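Local coordinates for protein interpain A (Prevotella intermedia, PDB 3BB7) that is probably a cysteine peptidase of the C10 (streptopain-like) family, here as the zymogen fragment that carries its propeptide ahead of the catalytic domain, at residues D29-P33 and V66-L72; A84-L90 and V270-K276; V124-F128 and G248-I252; F219-D223 and V317-P321. The protein carries 1 engineered substitution. All blocks are in the same frame, centred on the assembly; numbering follows the deposited sequence.

Interaction 1 (D29-P33 and V66-L72); sequences DDLAP and VKSNKPL. Unlike the reference sequence in segment 66-72: Ser68 (reference Asn).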
loop_
_atom_site.group_PDB
_atom_site.type_symbol
_atom_site.label_atom_id
_atom_site.label_comp_id
_atom_site.label_asym_id
_atom_site.label_seq_id
_atom_site.Cartn_x
_atom_site.Cartn_y
_atom_site.Cartn_z
ATOM N N ASP A 29 -9.568 25.321 -4.047
ATOM C CA ASP A 29 -10.273 25.468 -5.306
ATOM C C ASP A 29 -11.748 25.190 -5.146
ATOM O O ASP A 29 -12.125 24.269 -4.433
ATOM C CB ASP A 29 -9.742 24.502 -6.343
ATOM C CG ASP A 29 -9.988 25.002 -7.730
ATOM O OD1 ASP A 29 -11.169 24.878 -8.229
ATOM O OD2 ASP A 29 -9.007 25.579 -8.278
ATOM N N ASP A 30 -12.588 25.953 -5.840
ATOM C CA ASP A 30 -14.017 25.746 -5.732
ATOM C C ASP A 30 -14.443 24.360 -6.193
ATOM O O ASP A 30 -15.483 23.876 -5.754
ATOM C CB ASP A 30 -14.751 26.825 -6.499
ATOM C CG ASP A 30 -14.765 28.140 -5.737
ATOM O OD1 ASP A 30 -15.639 28.301 -4.848
ATOM O OD2 ASP A 30 -13.883 29.009 -5.991
ATOM N N LEU A 31 -13.641 23.737 -7.052
ATOM C CA LEU A 31 -13.976 22.440 -7.641
ATOM C C LEU A 31 -13.388 21.226 -6.937
ATOM O O LEU A 31 -13.579 20.092 -7.396
ATOM C CB LEU A 31 -13.548 22.416 -9.109
ATOM C CG LEU A 31 -14.267 23.438 -9.997
ATOM C CD1 LEU A 31 -13.574 23.619 -11.350
ATOM C CD2 LEU A 31 -15.712 23.019 -10.213
ATOM N N ALA A 32 -12.688 21.458 -5.831
ATOM C CA ALA A 32 -12.098 20.371 -5.045
ATOM C C ALA A 32 -12.505 20.476 -3.581
ATOM O O ALA A 32 -12.644 21.574 -3.055
ATOM C CB ALA A 32 -10.588 20.429 -5.131
ATOM N N PRO A 33 -12.651 19.320 -2.901
ATOM C CA PRO A 33 -12.858 19.402 -1.449
ATOM C C PRO A 33 -11.581 19.907 -0.794
ATOM O O PRO A 33 -10.484 19.593 -1.271
ATOM C CB PRO A 33 -13.113 17.956 -1.038
ATOM C CG PRO A 33 -12.503 17.134 -2.119
ATOM C CD PRO A 33 -12.583 17.925 -3.388
ATOM N N VAL A 66 -10.283 21.392 -12.799
ATOM C CA VAL A 66 -10.315 22.814 -13.101
ATOM C C VAL A 66 -10.404 23.051 -14.621
ATOM O O VAL A 66 -11.208 23.884 -15.064
ATOM C CB VAL A 66 -9.074 23.527 -12.475
ATOM C CG1 VAL A 66 -8.864 24.917 -13.017
ATOM C CG2 VAL A 66 -9.150 23.479 -10.937
ATOM N N LYS A 67 -9.617 22.300 -15.402
ATOM C CA LYS A 67 -9.607 22.457 -16.868
ATOM C C LYS A 67 -10.977 22.150 -17.464
ATOM O O LYS A 67 -11.430 22.850 -18.386
ATOM C CB LYS A 67 -8.584 21.503 -17.475
ATOM C CG LYS A 67 -8.666 21.407 -19.013
ATOM C CD LYS A 67 -7.394 20.871 -19.679
ATOM C CE LYS A 67 -7.012 19.489 -19.273
ATOM N NZ LYS A 67 -5.719 19.102 -19.989
ATOM N N SER A 68 -11.604 21.093 -16.943
ATOM C CA SER A 68 -12.886 20.595 -17.455
ATOM C C SER A 68 -14.075 21.252 -16.732
ATOM O O SER A 68 -15.250 21.038 -17.105
ATOM C CB SER A 68 -12.944 19.066 -17.364
ATOM O OG SER A 68 -12.000 18.428 -18.260
ATOM N N ASN A 69 -13.777 22.093 -15.740
ATOM C CA ASN A 69 -14.794 22.806 -14.953
ATOM C C ASN A 69 -15.831 21.852 -14.367
ATOM O O ASN A 69 -17.041 22.123 -14.392
ATOM C CB ASN A 69 -15.483 23.866 -15.811
ATOM C CG ASN A 69 -16.028 25.003 -14.996
ATOM O OD1 ASN A 69 -15.365 25.520 -14.085
ATOM N ND2 ASN A 69 -17.244 25.435 -15.340
ATOM N N LYS A 70 -15.351 20.730 -13.845
ATOM C CA LYS A 70 -16.214 19.704 -13.287
ATOM C C LYS A 70 -15.777 19.471 -11.855
ATOM O O LYS A 70 -14.615 19.112 -11.619
ATOM C CB LYS A 70 -16.073 18.413 -14.092
ATOM C CG LYS A 70 -16.530 17.107 -13.388
ATOM C CD LYS A 70 -17.998 16.736 -13.664
ATOM C CE LYS A 70 -18.932 17.099 -12.504
ATOM N NZ LYS A 70 -18.668 16.307 -11.262
ATOM N N PRO A 71 -16.701 19.635 -10.898
ATOM C CA PRO A 71 -16.323 19.430 -9.505
ATOM C C PRO A 71 -15.888 18.001 -9.239
ATOM O O PRO A 71 -16.438 17.045 -9.820
ATOM C CB PRO A 71 -17.619 19.718 -8.732
ATOM C CG PRO A 71 -18.502 20.455 -9.671
ATOM C CD PRO A 71 -18.117 20.017 -11.045
ATOM N N LEU A 72 -14.892 17.841 -8.371
ATOM C CA LEU A 72 -14.454 16.510 -7.981
ATOM C C LEU A 72 -15.530 15.861 -7.121
ATOM O O LEU A 72 -16.199 16.531 -6.330
ATOM C CB LEU A 72 -13.099 16.539 -7.243
ATOM C CG LEU A 72 -11.888 16.931 -8.094
ATOM C CD1 LEU A 72 -10.705 17.301 -7.197
ATOM C CD2 LEU A 72 -11.492 15.787 -9.069
HETATM O O HOH W 1 -15.436 18.893 -5.017
#
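Leu31 lies against the chain that leaves helix 49-68, and its two methyls divide the work. CD2 rests on the Pro71 ring, 3.8 Å from Pro71 CG, while CD1 reaches the end of the helix and stands 3.8 Å from both Val66 CA and Asn69 OD1. The branch gets there because CG is anti to the carbonyl carbon (chi1 -63°), which swings the isobutyl group across to the other segment. The backbone closes the tight part: Leu72 N donates to Leu31 O over 2.8 Å, an almost straight bond with 176° at the hydrogen. Beside it Leu72 CD1 meets Ala32 CB at 3.8 Å, and Leu72 CB faces the ring of Pro33. Val61, Ile62 and Ala65 of the helix also touch Leu72, and Leu298 touches both Leu72 and Pro33.

The outer side is looser and wet. A water donates to Leu72 O at 2.8 Å and, weakly, to Leu31 O. Asp29 merely brings OD2 to within 3.4 Å of Val66 CG2; its OD1 accepts from Leu31 N in an Asx turn that coincides with a type I beta turn from Asp29 to Ala32. On the other segment, Asn69 with its positive phi ends the helix in a Schellman motif.

The contact thus joins two parts of the N-terminal region, which is related by sequence to Spi inhibitors. A type I turn and the end of a helix meet through one direct hydrogen bond and a thin aliphatic layer, so shape and backbone polarity hold them together without any salt bridge.

Interaction 2 (A84-L90 and V270-K276); sequences AEVSTLL and VIDGYNK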
loop_
_atom_site.group_PDB
_atom_site.type_symbol
_atom_site.label_atom_id
_atom_site.label_comp_id
_atom_site.label_asym_id
_atom_site.label_seq_id
_atom_site.Cartn_x
_atom_site.Cartn_y
_atom_site.Cartn_z
ATOM N N ALA A 84 -20.581 2.344 9.600
ATOM C CA ALA A 84 -20.486 3.797 9.541
ATOM C C ALA A 84 -19.051 4.276 9.292
ATOM O O ALA A 84 -18.838 5.268 8.596
ATOM C CB ALA A 84 -21.033 4.426 10.794
ATOM N N GLU A 85 -18.095 3.570 9.899
ATOM C CA GLU A 85 -16.665 3.873 9.783
ATOM C C GLU A 85 -15.962 2.578 10.177
ATOM O O GLU A 85 -16.552 1.733 10.864
ATOM C CB GLU A 85 -16.282 5.016 10.724
ATOM C CG GLU A 85 -16.713 4.759 12.167
ATOM C CD GLU A 85 -16.490 5.916 13.096
ATOM O OE1 GLU A 85 -15.774 6.864 12.708
ATOM O OE2 GLU A 85 -17.028 5.868 14.230
ATOM N N VAL A 86 -14.717 2.412 9.718
ATOM C CA VAL A 86 -13.877 1.274 10.117
ATOM C C VAL A 86 -12.520 1.845 10.507
ATOM O O VAL A 86 -11.791 2.364 9.670
ATOM C CB VAL A 86 -13.740 0.236 8.966
ATOM C CG1 VAL A 86 -12.732 -0.854 9.340
ATOM C CG2 VAL A 86 -15.142 -0.353 8.652
ATOM N N SER A 87 -12.197 1.824 11.799
ATOM C CA SER A 87 -10.943 2.434 12.227
ATOM C C SER A 87 -9.773 1.533 11.808
ATOM O O SER A 87 -9.916 0.316 11.744
ATOM C CB SER A 87 -10.937 2.705 13.724
ATOM O OG SER A 87 -11.215 1.525 14.420
ATOM N N THR A 88 -8.659 2.169 11.463
ATOM C CA THR A 88 -7.397 1.527 11.097
ATOM C C THR A 88 -7.224 0.137 11.709
ATOM O O THR A 88 -7.132 0.012 12.935
ATOM C CB THR A 88 -6.257 2.463 11.562
ATOM O OG1 THR A 88 -6.504 3.770 11.023
ATOM C CG2 THR A 88 -4.860 1.953 11.104
ATOM N N LEU A 89 -7.186 -0.885 10.842
ATOM C CA LEU A 89 -7.078 -2.271 11.257
ATOM C C LEU A 89 -5.661 -2.767 11.532
ATOM O O LEU A 89 -5.464 -3.582 12.456
ATOM C CB LEU A 89 -7.714 -3.186 10.191
ATOM C CG LEU A 89 -9.237 -3.021 10.088
ATOM C CD1 LEU A 89 -9.790 -3.755 8.871
ATOM C CD2 LEU A 89 -9.960 -3.531 11.353
ATOM N N LEU A 90 -4.679 -2.333 10.723
ATOM C CA LEU A 90 -3.325 -2.851 10.919
ATOM C C LEU A 90 -2.636 -2.210 12.134
ATOM O O LEU A 90 -2.926 -1.050 12.504
ATOM C CB LEU A 90 -2.485 -2.542 9.674
ATOM C CG LEU A 90 -2.454 -3.501 8.485
ATOM C CD1 LEU A 90 -3.691 -4.311 8.134
ATOM C CD2 LEU A 90 -1.842 -2.769 7.274
ATOM N N VAL A 270 -1.584 -0.416 1.782
ATOM C CA VAL A 270 -2.748 -1.113 2.313
ATOM C C VAL A 270 -3.832 -0.103 2.680
ATOM O O VAL A 270 -3.538 0.914 3.348
ATOM C CB VAL A 270 -2.411 -2.000 3.546
ATOM C CG1 VAL A 270 -3.648 -2.755 4.037
ATOM C CG2 VAL A 270 -1.272 -2.941 3.187
ATOM N N ILE A 271 -5.069 -0.374 2.251
ATOM C CA ILE A 271 -6.225 0.369 2.803
ATOM C C ILE A 271 -6.757 -0.465 3.936
ATOM O O ILE A 271 -7.196 -1.617 3.741
ATOM C CB ILE A 271 -7.345 0.617 1.764
ATOM C CG1 ILE A 271 -6.817 1.540 0.639
ATOM C CG2 ILE A 271 -8.641 1.169 2.464
ATOM C CD1 ILE A 271 -7.787 1.626 -0.528
ATOM N N ASP A 272 -6.761 0.114 5.125
ATOM C CA ASP A 272 -7.143 -0.637 6.303
ATOM C C ASP A 272 -8.214 0.027 7.145
ATOM O O ASP A 272 -8.374 -0.288 8.320
ATOM C CB ASP A 272 -5.916 -1.020 7.142
ATOM C CG ASP A 272 -5.249 0.149 7.802
ATOM O OD1 ASP A 272 -4.446 -0.106 8.731
ATOM O OD2 ASP A 272 -5.514 1.324 7.424
ATOM N N GLY A 273 -9.005 0.892 6.517
ATOM C CA GLY A 273 -10.158 1.490 7.228
ATOM C C GLY A 273 -10.720 2.619 6.384
ATOM O O GLY A 273 -10.196 2.931 5.297
ATOM N N TYR A 274 -11.737 3.283 6.917
ATOM C CA TYR A 274 -12.296 4.484 6.300
ATOM C C TYR A 274 -13.057 5.245 7.350
ATOM O O TYR A 274 -13.463 4.672 8.368
ATOM C CB TYR A 274 -13.210 4.164 5.117
ATOM C CG TYR A 274 -14.427 3.297 5.400
ATOM C CD1 TYR A 274 -14.397 1.923 5.194
ATOM C CD2 TYR A 274 -15.617 3.860 5.867
ATOM C CE1 TYR A 274 -15.511 1.147 5.448
ATOM C CE2 TYR A 274 -16.733 3.086 6.119
ATOM C CZ TYR A 274 -16.679 1.730 5.879
ATOM O OH TYR A 274 -17.781 0.953 6.120
ATOM N N ASN A 275 -13.217 6.543 7.110
ATOM C CA ASN A 275 -13.976 7.364 8.050
ATOM C C ASN A 275 -15.347 7.720 7.480
ATOM O O ASN A 275 -15.693 7.327 6.349
ATOM C CB ASN A 275 -13.164 8.583 8.565
ATOM C CG ASN A 275 -12.916 9.661 7.520
ATOM O OD1 ASN A 275 -13.503 9.669 6.440
ATOM N ND2 ASN A 275 -12.004 10.595 7.849
ATOM N N LYS A 276 -16.144 8.444 8.267
ATOM C CA LYS A 276 -17.494 8.787 7.847
ATOM C C LYS A 276 -17.557 9.661 6.603
ATOM O O LYS A 276 -18.539 9.629 5.875
ATOM C CB LYS A 276 -18.225 9.469 8.999
ATOM C CG LYS A 276 -18.456 8.546 10.131
ATOM C CD LYS A 276 -19.261 9.276 11.188
ATOM C CE LYS A 276 -19.633 8.365 12.330
ATOM N NZ LYS A 276 -20.216 9.191 13.462
#
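Val86 and Tyr274 pair as a single antiparallel bridge of the hydrogen-bonded kind, which supplies two of the four hydrogen bonds between the loop 84-90 and strand 267-274. Val86 N donates to Tyr274 O and Tyr274 N to Val86 O, each over 2.9 Å; the second uses a lone pair in the carbonyl plane. Further along, Leu89 N reaches Asp272 O at 2.9 Å. The fourth bond is to a side chain: Leu90 N meets Asp272 OD1 at 3.0 Å, on the anti side but 28° out of the carboxylate plane. Asp272 CG sits between its own N and carbonyl carbon (chi1 69°), which lifts the carboxylate toward the loop, and OD2 is hydrogen-bonded to Ser281 OG. Ser281 OG also bonds Thr88 OG1, while Thr88 CG2 lies 3.2 Å from Asp272 OD1.

Apolar contacts flank these bonds. Val86 N and CB lie over one face of the Tyr274 ring; separately, Val86 CG2 touches Tyr274 CE1 at 3.6 Å. The ring's hydroxyl is fixed by Ala83 O and Thr246 OG1. At the buried end Leu90 CD2 packs on Val270 CG1 at 3.7 Å. The loop passes close to Gly273, whose CA stands 3.1 Å from Val86 O.

At the exposed end the opposite charges of Glu85 OE2 and Lys276 NZ stay 4.7 Å apart, short of a salt bridge.

The loop therefore lies along the strand that begins with the predicted catalytic His267. One carboxylate, gripped by the loop's backbone on one oxygen and by a serine on the other, would be expected to remain charged.

Interaction 3 (V124-F128 and G248-I252); sequences VLNYF and GHPLI. Unlike the reference sequence in segment 124-128: Val124 (reference Ala).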
loop_
_atom_site.group_PDB
_atom_site.type_symbol
_atom_site.label_atom_id
_atom_site.label_comp_id
_atom_site.label_asym_id
_atom_site.label_seq_id
_atom_site.Cartn_x
_atom_site.Cartn_y
_atom_site.Cartn_z
ATOM N N VAL A 124 -0.823 -7.305 5.157
ATOM C CA VAL A 124 -2.150 -7.911 5.159
ATOM C C VAL A 124 -2.115 -9.361 5.656
ATOM O O VAL A 124 -2.951 -9.739 6.468
ATOM C CB VAL A 124 -2.796 -7.792 3.760
ATOM C CG1 VAL A 124 -4.171 -8.558 3.719
ATOM C CG2 VAL A 124 -3.022 -6.318 3.442
ATOM N N LEU A 125 -1.164 -10.176 5.201
ATOM C CA LEU A 125 -1.081 -11.568 5.704
ATOM C C LEU A 125 -0.847 -11.606 7.208
ATOM O O LEU A 125 -1.465 -12.406 7.933
ATOM C CB LEU A 125 0.041 -12.321 4.992
ATOM C CG LEU A 125 -0.410 -13.036 3.696
ATOM C CD1 LEU A 125 -1.298 -12.170 2.774
ATOM C CD2 LEU A 125 0.748 -13.674 2.939
ATOM N N ASN A 126 -0.018 -10.700 7.711
ATOM C CA ASN A 126 0.247 -10.667 9.133
ATOM C C ASN A 126 -1.008 -10.278 9.929
ATOM O O ASN A 126 -1.221 -10.731 11.048
ATOM C CB ASN A 126 1.371 -9.677 9.465
ATOM C CG ASN A 126 1.658 -9.645 10.960
ATOM O OD1 ASN A 126 2.104 -10.648 11.551
ATOM N ND2 ASN A 126 1.406 -8.493 11.579
ATOM N N TYR A 127 -1.822 -9.385 9.370
ATOM C CA TYR A 127 -3.089 -9.023 10.026
ATOM C C TYR A 127 -3.941 -10.280 10.271
ATOM O O TYR A 127 -4.536 -10.462 11.361
ATOM C CB TYR A 127 -3.833 -7.985 9.180
ATOM C CG TYR A 127 -5.212 -7.722 9.733
ATOM C CD1 TYR A 127 -5.386 -6.920 10.872
ATOM C CD2 TYR A 127 -6.324 -8.327 9.167
ATOM C CE1 TYR A 127 -6.657 -6.697 11.404
ATOM C CE2 TYR A 127 -7.638 -8.113 9.707
ATOM C CZ TYR A 127 -7.775 -7.292 10.815
ATOM O OH TYR A 127 -9.010 -7.085 11.395
ATOM N N PHE A 128 -3.997 -11.165 9.270
ATOM C CA PHE A 128 -4.775 -12.410 9.395
ATOM C C PHE A 128 -4.072 -13.553 10.088
ATOM O O PHE A 128 -4.731 -14.518 10.495
ATOM C CB PHE A 128 -5.200 -12.873 8.001
ATOM C CG PHE A 128 -6.233 -11.967 7.370
ATOM C CD1 PHE A 128 -7.523 -11.894 7.914
ATOM C CD2 PHE A 128 -5.903 -11.168 6.290
ATOM C CE1 PHE A 128 -8.496 -11.063 7.361
ATOM C CE2 PHE A 128 -6.860 -10.292 5.731
ATOM C CZ PHE A 128 -8.145 -10.257 6.264
ATOM N N GLY A 248 -14.017 -6.354 7.581
ATOM C CA GLY A 248 -12.727 -6.504 8.267
ATOM C C GLY A 248 -11.630 -7.045 7.355
ATOM O O GLY A 248 -10.748 -7.804 7.812
ATOM N N HIS A 249 -11.681 -6.665 6.069
ATOM C CA HIS A 249 -10.683 -7.111 5.107
ATOM C C HIS A 249 -9.829 -5.975 4.568
ATOM O O HIS A 249 -10.250 -5.269 3.638
ATOM C CB HIS A 249 -11.360 -7.759 3.901
ATOM C CG HIS A 249 -12.252 -8.915 4.232
ATOM N ND1 HIS A 249 -13.198 -9.373 3.343
ATOM C CD2 HIS A 249 -12.329 -9.719 5.319
ATOM C CE1 HIS A 249 -13.835 -10.408 3.872
ATOM N NE2 HIS A 249 -13.324 -10.644 5.069
ATOM N N PRO A 250 -8.611 -5.795 5.111
ATOM C CA PRO A 250 -7.729 -4.757 4.563
ATOM C C PRO A 250 -7.372 -5.131 3.138
ATOM O O PRO A 250 -7.326 -6.343 2.795
ATOM C CB PRO A 250 -6.494 -4.827 5.450
ATOM C CG PRO A 250 -6.880 -5.635 6.674
ATOM C CD PRO A 250 -8.020 -6.532 6.244
ATOM N N LEU A 251 -7.143 -4.114 2.302
ATOM C CA LEU A 251 -6.940 -4.283 0.862
ATOM C C LEU A 251 -5.538 -3.924 0.391
ATOM O O LEU A 251 -5.062 -2.845 0.691
ATOM C CB LEU A 251 -7.935 -3.428 0.070
ATOM C CG LEU A 251 -9.417 -3.753 0.331
ATOM C CD1 LEU A 251 -10.302 -2.717 -0.302
ATOM C CD2 LEU A 251 -9.748 -5.105 -0.229
ATOM N N ILE A 252 -4.895 -4.819 -0.348
ATOM C CA ILE A 252 -3.640 -4.501 -1.019
ATOM C C ILE A 252 -4.008 -3.626 -2.224
ATOM O O ILE A 252 -4.902 -3.990 -3.012
ATOM C CB ILE A 252 -2.991 -5.815 -1.506
ATOM C CG1 ILE A 252 -2.695 -6.738 -0.306
ATOM C CG2 ILE A 252 -1.742 -5.537 -2.361
ATOM C CD1 ILE A 252 -2.394 -8.191 -0.689
HETATM O O HOH W 2 -10.917 -8.778 10.269
#
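Pro250 CG sits over one face of the Tyr127 ring, a CH-pi contact 4.1 Å from the centroid and 26° off the normal, displaced toward the rim. At the edge of the same ring, in its plane, lie Phe128 CE2 and a bridging water. The Phe128 ring in turn has Tyr127 CD2 above the centre of one face and His249 CA at its edge. The proline touches both rings, CG over the Tyr127 face and CD 3.7 Å from Phe128 CZ, while the rings pack on each other. Tyr127 is brought to it by a chi1 of 173°, with CG trans to the backbone N.

Deeper in, Val124 continues the apolar seam one helical turn back: its CG2 stands 3.8 Å from Ile252 CG1, on the start of strand 251-255. Val270 of the adjacent strand touches both Val124 and Pro250, and Met208 and Leu215 of helix 208-218 touch Ile252.

Across the segments no direct hydrogen bond forms. The water takes that place, 2.8 Å from Tyr127 OH and donating to Gly248 O at 2.6 Å. Gly248, with positive phi, ends helix 234-246 in a Schellman motif, and His249 ND1 bonds Glu244.

Helix 116-128, headed by the engineered Ala116 at the predicted nucleophile position, is the central helix of the papain-like fold. It is seated on the sheet here by dispersion and CH-pi contact, with one water bridging the phenol and the Gly248 carbonyl.

Interaction 4 (F219-D223 and V317-P321); sequences FGFTD and VYGKP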
loop_
_atom_site.group_PDB
_atom_site.type_symbol
_atom_site.label_atom_id
_atom_site.label_comp_id
_atom_site.label_asym_id
_atom_site.label_seq_id
_atom_site.Cartn_x
_atom_site.Cartn_y
_atom_site.Cartn_z
ATOM N N PHE A 219 0.170 -19.222 -1.422
ATOM C CA PHE A 219 -0.321 -18.995 -0.066
ATOM C C PHE A 219 -1.685 -19.607 0.215
ATOM O O PHE A 219 -2.138 -19.621 1.372
ATOM C CB PHE A 219 -0.334 -17.511 0.286
ATOM C CG PHE A 219 1.042 -16.908 0.437
ATOM C CD1 PHE A 219 1.599 -16.154 -0.586
ATOM C CD2 PHE A 219 1.762 -17.045 1.628
ATOM C CE1 PHE A 219 2.872 -15.553 -0.447
ATOM C CE2 PHE A 219 3.021 -16.440 1.793
ATOM C CZ PHE A 219 3.580 -15.683 0.759
ATOM N N GLY A 220 -2.352 -20.070 -0.839
ATOM C CA GLY A 220 -3.630 -20.759 -0.709
ATOM C C GLY A 220 -4.844 -19.881 -0.438
ATOM O O GLY A 220 -5.860 -20.368 0.067
ATOM N N PHE A 221 -4.759 -18.603 -0.792
ATOM C CA PHE A 221 -5.922 -17.724 -0.705
ATOM C C PHE A 221 -6.818 -17.936 -1.916
ATOM O O PHE A 221 -6.669 -17.262 -2.948
ATOM C CB PHE A 221 -5.527 -16.252 -0.616
ATOM C CG PHE A 221 -4.884 -15.877 0.686
ATOM C CD1 PHE A 221 -5.656 -15.716 1.839
ATOM C CD2 PHE A 221 -3.503 -15.748 0.777
ATOM C CE1 PHE A 221 -5.049 -15.347 3.076
ATOM C CE2 PHE A 221 -2.869 -15.426 1.981
ATOM C CZ PHE A 221 -3.642 -15.201 3.138
ATOM N N THR A 222 -7.716 -18.912 -1.776
ATOM C CA THR A 222 -8.552 -19.348 -2.889
ATOM C C THR A 222 -9.259 -18.196 -3.594
ATOM O O THR A 222 -9.380 -18.216 -4.829
ATOM C CB THR A 222 -9.560 -20.381 -2.390
ATOM O OG1 THR A 222 -10.459 -19.776 -1.469
ATOM C CG2 THR A 222 -8.862 -21.468 -1.698
ATOM N N ASP A 223 -9.721 -17.212 -2.828
ATOM C CA ASP A 223 -10.540 -16.115 -3.350
ATOM C C ASP A 223 -9.747 -14.891 -3.837
ATOM O O ASP A 223 -10.350 -13.900 -4.302
ATOM C CB ASP A 223 -11.549 -15.663 -2.301
ATOM C CG ASP A 223 -12.539 -16.732 -1.926
ATOM O OD1 ASP A 223 -12.607 -17.792 -2.591
ATOM O OD2 ASP A 223 -13.267 -16.492 -0.932
ATOM N N VAL A 317 -8.452 -11.657 0.100
ATOM C CA VAL A 317 -7.415 -12.136 1.001
ATOM C C VAL A 317 -7.955 -12.040 2.427
ATOM O O VAL A 317 -8.207 -10.936 2.968
ATOM C CB VAL A 317 -6.119 -11.324 0.851
ATOM C CG1 VAL A 317 -5.046 -11.815 1.831
ATOM C CG2 VAL A 317 -5.588 -11.431 -0.610
ATOM N N TYR A 318 -8.125 -13.204 3.047
ATOM C CA TYR A 318 -8.638 -13.319 4.402
ATOM C C TYR A 318 -8.501 -14.777 4.768
ATOM O O TYR A 318 -8.174 -15.612 3.920
ATOM C CB TYR A 318 -10.123 -12.868 4.507
ATOM C CG TYR A 318 -10.990 -13.197 3.309
ATOM C CD1 TYR A 318 -11.310 -14.514 2.981
ATOM C CD2 TYR A 318 -11.461 -12.175 2.469
ATOM C CE1 TYR A 318 -12.086 -14.809 1.857
ATOM C CE2 TYR A 318 -12.275 -12.460 1.367
ATOM C CZ TYR A 318 -12.555 -13.784 1.067
ATOM O OH TYR A 318 -13.306 -14.065 -0.037
ATOM N N GLY A 319 -8.707 -15.086 6.041
ATOM C CA GLY A 319 -8.647 -16.484 6.490
ATOM C C GLY A 319 -9.836 -17.297 6.009
ATOM O O GLY A 319 -10.822 -16.740 5.536
ATOM N N LYS A 320 -9.772 -18.622 6.105
ATOM C CA LYS A 320 -10.961 -19.395 5.748
ATOM C C LYS A 320 -11.844 -19.534 6.970
ATOM O O LYS A 320 -11.364 -19.455 8.102
ATOM C CB LYS A 320 -10.651 -20.757 5.098
ATOM C CG LYS A 320 -9.442 -21.512 5.632
ATOM C CD LYS A 320 -9.204 -22.808 4.840
ATOM C CE LYS A 320 -9.327 -22.596 3.315
ATOM N NZ LYS A 320 -8.041 -22.290 2.610
ATOM N N PRO A 321 -13.153 -19.679 6.753
ATOM C CA PRO A 321 -14.045 -20.103 7.843
ATOM C C PRO A 321 -13.463 -21.289 8.641
ATOM O O PRO A 321 -13.373 -21.263 9.876
ATOM C CB PRO A 321 -15.313 -20.509 7.101
ATOM C CG PRO A 321 -15.332 -19.579 5.896
ATOM C CD PRO A 321 -13.882 -19.416 5.495
ATOM O OXT PRO A 321 -13.033 -22.308 8.088
HETATM O O HOH W 3 -7.464 -19.915 2.268
HETATM O O HOH W 4 -5.655 -23.241 0.572
#
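This is a mixed contact, apolar inside and polar outside, where the C-terminal tail after strand 312-315 crosses the turn between helix 208-218 and strand 225-228. Its inner half is Val317 on Phe221. The methyl CG1 sits above the centre of the phenyl face, 3.8 Å from the centroid and only 13° off the normal, a clear CH-pi contact. At the edge of that ring, near its plane, Tyr318 O comes to 3.2 Å from Phe221 CE1. Leu125 and Leu215 pack on Phe221 too, and Tyr130 and Pro131 also touch it.

Strands 225-228 and 312-315 are neighbours at the catalytic-domain end of the large antiparallel sheet, so the contact joins the segments just outside that border pair. Phe221 is the centre of an inverse gamma turn, which follows Gly220, the positive-phi residue that leaves the helix.

On the outer side Tyr318 OH donates to Asp223 OD2 over 2.6 Å, on the anti lone pair, with carboxylate and ring planes 76° apart. A chi1 of 36° brings the phenol of Tyr318 to the turn; the ring also meets His249. The other carboxylate oxygen, Asp223 OD1, is approached from above its plane by Thr222 OG1. Lys320, bent near its end, reaches Gly220 O through water that donates to this oxygen at 2.8 Å, while Tyr130 OH binds the ammonium directly.

How the interactions relate
Interactions 2, 3 and 4 form a continuous run through the catalytic domain, while interaction 1 stands apart at the propeptide, its centre 27 Å from that of interaction 2. Interactions 2 and 3 have centres 12 Å apart and share the sheet: Ile271 O lies 2.9 Å from Leu251 N, a probable hydrogen bond, and Val270 CG1 touches Val124 CG2. Interaction 3 meets interaction 4, 11 Å away between centres, through Phe128 against the 317-318 backbone and His249 beside Tyr318. Side chains of Val270 and Ile252 each lie about 9 Å from that of Ala116, engineered at the predicted nucleophile position, and about 12 and 10 Å from that of the predicted His267; interactions 1 and 4 are remote.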